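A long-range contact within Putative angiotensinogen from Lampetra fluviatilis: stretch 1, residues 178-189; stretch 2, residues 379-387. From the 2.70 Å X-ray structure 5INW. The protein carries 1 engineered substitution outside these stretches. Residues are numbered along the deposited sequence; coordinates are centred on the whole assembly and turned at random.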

ATOM      1  N   SER A 178      14.686  -9.159  16.257  1.00 45.19           N
ATOM      2  CA  SER A 178      14.355  -9.486  17.645  1.00 46.69           C
ATOM      3  C   SER A 178      15.496  -9.122  18.602  1.00 48.19           C
ATOM      4  O   SER A 178      16.682  -9.234  18.252  1.00 43.98           O
ATOM      5  N   LYS A 179      15.122  -8.727  19.828  1.00 52.50           N
ATOM      6  CA  LYS A 179      16.125  -8.462  20.919  1.00 58.28           C
ATOM      7  C   LYS A 179      17.034  -9.654  21.162  1.00 59.17           C
ATOM      8  O   LYS A 179      16.586 -10.805  21.175  1.00 58.37           O
ATOM      9  N   LYS A 180      18.318  -9.368  21.304  1.00 62.76           N
ATOM     10  CA  LYS A 180      19.344 -10.409  21.308  1.00 67.84           C
ATOM     11  C   LYS A 180      19.187 -11.374  22.455  1.00 65.98           C
ATOM     12  O   LYS A 180      19.303 -12.574  22.262  1.00 72.50           O
ATOM     13  N   GLY A 181      18.892 -10.883  23.631  1.00 63.31           N
ATOM     14  CA  GLY A 181      18.625 -11.821  24.728  1.00 67.71           C
ATOM     15  C   GLY A 181      17.317 -12.638  24.693  1.00 66.46           C
ATOM     16  O   GLY A 181      17.159 -13.571  25.438  1.00 66.53           O
ATOM     17  N   LEU A 182      16.383 -12.280  23.829  1.00 64.46           N
ATOM     18  CA  LEU A 182      14.979 -12.573  24.040  1.00 62.71           C
ATOM     19  C   LEU A 182      14.585 -13.893  23.396  1.00 62.76           C
ATOM     20  O   LEU A 182      14.596 -14.002  22.161  1.00 63.16           O
ATOM     21  N   TRP A 183      14.134 -14.824  24.241  1.00 64.23           N
ATOM     22  CA  TRP A 183      13.689 -16.154  23.842  1.00 65.51           C
ATOM     23  C   TRP A 183      12.333 -16.032  23.126  1.00 60.73           C
ATOM     24  O   TRP A 183      11.417 -15.382  23.611  1.00 57.78           O
ATOM     25  N   LEU A 184      12.231 -16.684  21.972  1.00 57.01           N
ATOM     26  CA  LEU A 184      11.031 -16.723  21.169  1.00 52.96           C
ATOM     27  C   LEU A 184      10.501 -18.143  21.103  1.00 55.22           C
ATOM     28  O   LEU A 184      11.273 -19.130  21.058  1.00 57.25           O
ATOM     29  N   TYR A 185       9.186 -18.265  21.115  1.00 53.87           N
ATOM     30  CA  TYR A 185       8.585 -19.554  20.906  1.00 56.41           C
ATOM     31  C   TYR A 185       8.803 -19.990  19.481  1.00 56.74           C
ATOM     32  O   TYR A 185       8.748 -19.167  18.561  1.00 55.21           O
ATOM     33  N   ARG A 186       9.047 -21.285  19.297  1.00 58.20           N
ATOM     34  CA  ARG A 186       9.322 -21.818  17.973  1.00 58.78           C
ATOM     35  C   ARG A 186       8.111 -21.864  17.022  1.00 58.48           C
ATOM     36  O   ARG A 186       8.265 -21.824  15.785  1.00 58.91           O
ATOM     37  N   GLN A 187       6.913 -21.939  17.581  1.00 57.68           N
ATOM     38  CA  GLN A 187       5.736 -22.024  16.745  1.00 56.77           C
ATOM     39  C   GLN A 187       5.556 -20.658  16.085  1.00 53.99           C
ATOM     40  O   GLN A 187       5.128 -20.544  14.895  1.00 55.62           O
ATOM     41  N   PHE A 188       5.952 -19.626  16.822  1.00 51.70           N
ATOM     42  CA  PHE A 188       5.992 -18.285  16.258  1.00 51.29           C
ATOM     43  C   PHE A 188       7.036 -18.138  15.147  1.00 50.11           C
ATOM     44  O   PHE A 188       6.720 -17.630  14.089  1.00 51.81           O
ATOM     45  N   THR A 189       8.269 -18.589  15.371  1.00 50.59           N
ATOM     46  CA  THR A 189       9.349 -18.361  14.387  1.00 47.94           C
ATOM     47  C   THR A 189       9.188 -19.115  13.103  1.00 46.92           C
ATOM     48  O   THR A 189       9.488 -18.584  12.036  1.00 45.67           O
ATOM     49  N   LEU A 379       0.540 -10.309  23.413  1.00 55.62           N
ATOM     50  CA  LEU A 379       1.412 -10.903  22.397  1.00 54.39           C
ATOM     51  C   LEU A 379       2.192 -12.070  22.965  1.00 53.99           C
ATOM     52  O   LEU A 379       3.410 -12.186  22.805  1.00 52.34           O
ATOM     53  N   SER A 380       1.452 -12.973  23.589  1.00 53.82           N
ATOM     54  CA  SER A 380       2.052 -14.026  24.365  1.00 55.87           C
ATOM     55  C   SER A 380       2.456 -15.238  23.539  1.00 56.14           C
ATOM     56  O   SER A 380       3.102 -16.141  24.108  1.00 56.78           O
ATOM     57  N   ARG A 381       2.039 -15.307  22.261  1.00 54.82           N
ATOM     58  CA  ARG A 381       2.512 -16.347  21.339  1.00 58.44           C
ATOM     59  C   ARG A 381       3.917 -16.048  20.859  1.00 55.72           C
ATOM     60  O   ARG A 381       4.568 -16.944  20.334  1.00 57.28           O
ATOM     61  N   ILE A 382       4.382 -14.807  21.023  1.00 51.86           N
ATOM     62  CA  ILE A 382       5.755 -14.432  20.655  1.00 50.84           C
ATOM     63  C   ILE A 382       6.759 -14.940  21.668  1.00 50.85           C
ATOM     64  O   ILE A 382       7.730 -15.595  21.321  1.00 48.70           O
ATOM     65  N   THR A 383       6.541 -14.572  22.919  1.00 52.20           N
ATOM     66  CA  THR A 383       7.411 -15.001  24.030  1.00 53.37           C
ATOM     67  C   THR A 383       6.692 -14.895  25.345  1.00 53.45           C
ATOM     68  O   THR A 383       5.817 -14.076  25.485  1.00 56.54           O
ATOM     69  N   GLY A 384       7.016 -15.742  26.296  1.00 55.71           N
ATOM     70  CA  GLY A 384       6.516 -15.584  27.636  1.00 57.06           C
ATOM     71  C   GLY A 384       7.484 -14.816  28.499  1.00 60.64           C
ATOM     72  O   GLY A 384       7.114 -14.417  29.573  1.00 63.48           O
ATOM     73  N   MET A 385       8.731 -14.631  28.055  1.00 66.01           N
ATOM     74  CA  MET A 385       9.802 -13.979  28.857  1.00 69.89           C
ATOM     75  C   MET A 385       9.462 -12.531  29.199  1.00 68.21           C
ATOM     76  O   MET A 385      10.030 -12.003  30.141  1.00 71.90           O
ATOM     77  N   GLN A 386       8.603 -11.897  28.392  1.00 64.27           N
ATOM     78  CA  GLN A 386       8.201 -10.507  28.539  1.00 61.41           C
ATOM     79  C   GLN A 386       6.761 -10.269  28.064  1.00 59.99           C
ATOM     80  O   GLN A 386       6.259 -10.994  27.201  1.00 58.04           O
ATOM     81  N   LYS A 387       6.129  -9.233  28.614  1.00 61.64           N
ATOM     82  CA  LYS A 387       4.805  -8.781  28.188  1.00 65.12           C
ATOM     83  C   LYS A 387       4.979  -7.679  27.150  1.00 62.02           C
ATOM     84  O   LYS A 387       5.455  -6.557  27.485  1.00 62.57           O
TER

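Touching residues of the two stretches are at least 193 apart in sequence; together the stretches bury 570 Å² between them. The nearest CA atoms are those of Leu-184 and Thr-383, 4.9 Å apart. Two hydrogen bonds fix this point. Tyr-185 N donates to Ile-382 O at 3.0 Å, nearly straight at 167°. Thr-383 OG1 donates to Trp-183 O at 2.7 Å. Thr-383 has chi1 t, and its OG1 also accepts from Met-385 N at 2.9 Å, so one hydroxyl links Met-385 of its own stretch to Trp-183 of the other.

Ile-382 (m, t) is a bump with two neighbours. Its CG2 lies 4.0 Å from Leu-184 CD2. Its CG1 sits over one face of the Phe-188 ring, 4.2 Å from the centroid, in a CH-pi contact. Phe-188 (chi1 t) points toward stretch 2, and its CB comes within 3.4 Å of Arg-381 O.

Leu-182 (t, p) leaves its backbone sideways, but its end comes nearer. The CD1 methyl fills a hollow lined by Thr-383 CG2 at 4.0 Å, Met-385 CB at 4.1 Å and Gln-386 CD at 4.1 Å. Gln-386 (m, t) points toward stretch 1; its OE1 is bonded elsewhere in the structure.

Met-385 points toward stretch 1 with chi1 between wells at -117°. Its SD lies 4.1 Å from Trp-183 CD1, oblique to the indole, and 3.7 Å from Trp-183 N.

Tyr-185 (chi1 m) points toward stretch 2 and lies along its backbone. The ring edge meets carbonyls: Tyr-185 CE2 is 3.1 Å from Ser-380 O, and Tyr-185 CD2 is 3.3 Å from Arg-381 O. Tyr-185 OH is 3.3 Å from Gly-384 N, but the angle is too poor for a hydrogen bond. Gly-384 leaves space for this hydroxyl; a CB there would lie 2.5 Å from Tyr-185 OH and clash.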

ATOM      1  CB  SER A 178      13.999 -10.980  17.724  1.00 47.65           C
ATOM      2  OG  SER A 178      13.959 -11.441  19.053  1.00 50.99           O
ATOM      3  CB  LYS A 179      15.458  -8.093  22.228  1.00 60.11           C
ATOM      4  CG  LYS A 179      16.343  -7.400  23.234  1.00 63.89           C
ATOM      5  CD  LYS A 179      15.547  -7.103  24.505  1.00 67.31           C
ATOM      6  CE  LYS A 179      16.076  -5.904  25.284  1.00 71.39           C
ATOM      7  NZ  LYS A 179      17.343  -6.195  26.008  1.00 74.60           N
ATOM      8  CB  LYS A 180      20.757  -9.813  21.337  1.00 71.75           C
ATOM      9  CG  LYS A 180      21.840 -10.812  20.943  1.00 74.73           C
ATOM     10  CD  LYS A 180      23.214 -10.167  20.960  1.00 76.62           C
ATOM     11  CE  LYS A 180      23.749 -10.187  22.379  1.00 80.71           C
ATOM     12  NZ  LYS A 180      25.122  -9.650  22.488  1.00 85.16           N
ATOM     13  CB  LEU A 182      14.122 -11.427  23.473  1.00 59.36           C
ATOM     14  CG  LEU A 182      12.627 -11.649  23.504  1.00 59.16           C
ATOM     15  CD1 LEU A 182      12.153 -11.632  24.948  1.00 62.42           C
ATOM     16  CD2 LEU A 182      11.895 -10.612  22.673  1.00 57.82           C
ATOM     17  CB  TRP A 183      13.566 -17.140  25.051  1.00 70.75           C
ATOM     18  CG  TRP A 183      14.965 -17.573  25.670  1.00 79.21           C
ATOM     19  CD1 TRP A 183      16.071 -16.770  25.831  1.00 81.56           C
ATOM     20  CD2 TRP A 183      15.401 -18.910  26.073  1.00 83.72           C
ATOM     21  NE1 TRP A 183      17.141 -17.496  26.308  1.00 83.70           N
ATOM     22  CE2 TRP A 183      16.770 -18.807  26.464  1.00 85.48           C
ATOM     23  CE3 TRP A 183      14.771 -20.176  26.148  1.00 84.45           C
ATOM     24  CZ2 TRP A 183      17.514 -19.915  26.945  1.00 85.80           C
ATOM     25  CZ3 TRP A 183      15.522 -21.284  26.621  1.00 86.61           C
ATOM     26  CH2 TRP A 183      16.879 -21.135  27.012  1.00 86.82           C
ATOM     27  CB  LEU A 184      11.353 -16.219  19.771  1.00 49.90           C
ATOM     28  CG  LEU A 184      11.991 -14.817  19.710  1.00 48.99           C
ATOM     29  CD1 LEU A 184      12.224 -14.464  18.262  1.00 49.51           C
ATOM     30  CD2 LEU A 184      11.149 -13.691  20.314  1.00 48.05           C
ATOM     31  CB  TYR A 185       7.096 -19.508  21.178  1.00 56.40           C
ATOM     32  CG  TYR A 185       6.734 -19.302  22.628  1.00 56.61           C
ATOM     33  CD1 TYR A 185       7.122 -20.227  23.615  1.00 59.67           C
ATOM     34  CD2 TYR A 185       5.972 -18.232  22.998  1.00 54.96           C
ATOM     35  CE1 TYR A 185       6.770 -20.054  24.942  1.00 61.43           C
ATOM     36  CE2 TYR A 185       5.600 -18.050  24.297  1.00 57.44           C
ATOM     37  CZ  TYR A 185       5.990 -18.943  25.278  1.00 60.41           C
ATOM     38  OH  TYR A 185       5.515 -18.690  26.556  1.00 58.59           O
ATOM     39  CB  ARG A 186       9.899 -23.187  18.098  1.00 59.87           C
ATOM     40  CG  ARG A 186      10.480 -23.644  16.803  1.00 60.41           C
ATOM     41  CD  ARG A 186      11.128 -24.966  17.046  1.00 64.92           C
ATOM     42  NE  ARG A 186      10.153 -26.023  17.300  1.00 67.12           N
ATOM     43  CZ  ARG A 186      10.487 -27.277  17.528  1.00 70.80           C
ATOM     44  NH1 ARG A 186      11.782 -27.631  17.571  1.00 74.25           N
ATOM     45  NH2 ARG A 186       9.534 -28.174  17.730  1.00 72.18           N
ATOM     46  CB  GLN A 187       4.521 -22.499  17.566  1.00 56.96           C
ATOM     47  CG  GLN A 187       4.614 -23.938  18.064  1.00 57.58           C
ATOM     48  CD  GLN A 187       5.182 -24.083  19.469  1.00 59.67           C
ATOM     49  OE1 GLN A 187       5.822 -23.166  20.023  1.00 59.07           O
ATOM     50  NE2 GLN A 187       4.985 -25.281  20.054  1.00 61.70           N
ATOM     51  CB  PHE A 188       6.233 -17.235  17.331  1.00 50.83           C
ATOM     52  CG  PHE A 188       6.419 -15.866  16.774  1.00 50.09           C
ATOM     53  CD1 PHE A 188       5.306 -15.111  16.365  1.00 49.38           C
ATOM     54  CD2 PHE A 188       7.683 -15.314  16.639  1.00 51.45           C
ATOM     55  CE1 PHE A 188       5.440 -13.819  15.868  1.00 47.64           C
ATOM     56  CE2 PHE A 188       7.835 -14.010  16.118  1.00 51.17           C
ATOM     57  CZ  PHE A 188       6.712 -13.270  15.725  1.00 48.45           C
ATOM     58  CB  THR A 189      10.726 -18.742  14.925  1.00 48.73           C
ATOM     59  OG1 THR A 189      10.707 -20.087  15.391  1.00 48.43           O
ATOM     60  CG2 THR A 189      11.090 -17.821  16.016  1.00 49.18           C
ATOM     61  CB  LEU A 379       2.348  -9.850  21.858  1.00 54.30           C
ATOM     62  CG  LEU A 379       1.608  -8.728  21.130  1.00 55.39           C
ATOM     63  CD1 LEU A 379       2.621  -7.696  20.661  1.00 55.00           C
ATOM     64  CD2 LEU A 379       0.779  -9.253  19.944  1.00 55.30           C
ATOM     65  CB  SER A 380       1.097 -14.461  25.485  1.00 57.17           C
ATOM     66  OG  SER A 380       0.038 -15.269  25.003  1.00 57.11           O
ATOM     67  CB  ARG A 381       1.595 -16.536  20.113  1.00 65.40           C
ATOM     68  CG  ARG A 381       0.302 -17.352  20.314  1.00 72.26           C
ATOM     69  CD  ARG A 381      -0.441 -17.534  18.973  1.00 77.13           C
ATOM     70  NE  ARG A 381      -1.825 -17.995  19.125  1.00 87.98           N
ATOM     71  CZ  ARG A 381      -2.313 -19.209  18.820  1.00 97.24           C
ATOM     72  NH1 ARG A 381      -1.565 -20.176  18.269  1.00 99.66           N
ATOM     73  NH2 ARG A 381      -3.607 -19.466  19.054  1.00101.89           N
ATOM     74  CB  ILE A 382       5.950 -12.902  20.523  1.00 50.20           C
ATOM     75  CG1 ILE A 382       5.029 -12.336  19.453  1.00 50.32           C
ATOM     76  CG2 ILE A 382       7.381 -12.522  20.112  1.00 48.86           C
ATOM     77  CD1 ILE A 382       5.047 -10.821  19.361  1.00 49.94           C
ATOM     78  CB  THR A 383       8.685 -14.157  24.110  1.00 53.45           C
ATOM     79  OG1 THR A 383       9.459 -14.573  25.228  1.00 56.43           O
ATOM     80  CG2 THR A 383       8.376 -12.685  24.248  1.00 53.29           C
ATOM     81  CB  MET A 385      11.155 -13.962  28.109  1.00 74.87           C
ATOM     82  CG  MET A 385      12.338 -14.720  28.686  1.00 79.88           C
ATOM     83  SD  MET A 385      13.798 -13.976  27.857  1.00 90.25           S
ATOM     84  CE  MET A 385      14.304 -12.635  28.965  1.00 90.26           C
ATOM     85  CB  GLN A 386       9.092  -9.610  27.682  1.00 61.25           C
ATOM     86  CG  GLN A 386      10.529  -9.349  28.124  1.00 62.90           C
ATOM     87  CD  GLN A 386      11.251  -8.340  27.220  1.00 62.58           C
ATOM     88  OE1 GLN A 386      10.687  -7.802  26.308  1.00 61.76           O
ATOM     89  NE2 GLN A 386      12.482  -8.035  27.540  1.00 69.81           N
ATOM     90  CB  LYS A 387       3.965  -8.272  29.365  1.00 70.90           C
ATOM     91  CG  LYS A 387       2.579  -7.734  28.964  1.00 76.10           C
ATOM     92  CD  LYS A 387       1.589  -7.551  30.127  1.00 83.14           C
ATOM     93  CE  LYS A 387       0.446  -8.566  30.098  1.00 90.36           C
ATOM     94  NZ  LYS A 387      -0.099  -8.821  31.468  1.00 99.28           N
TER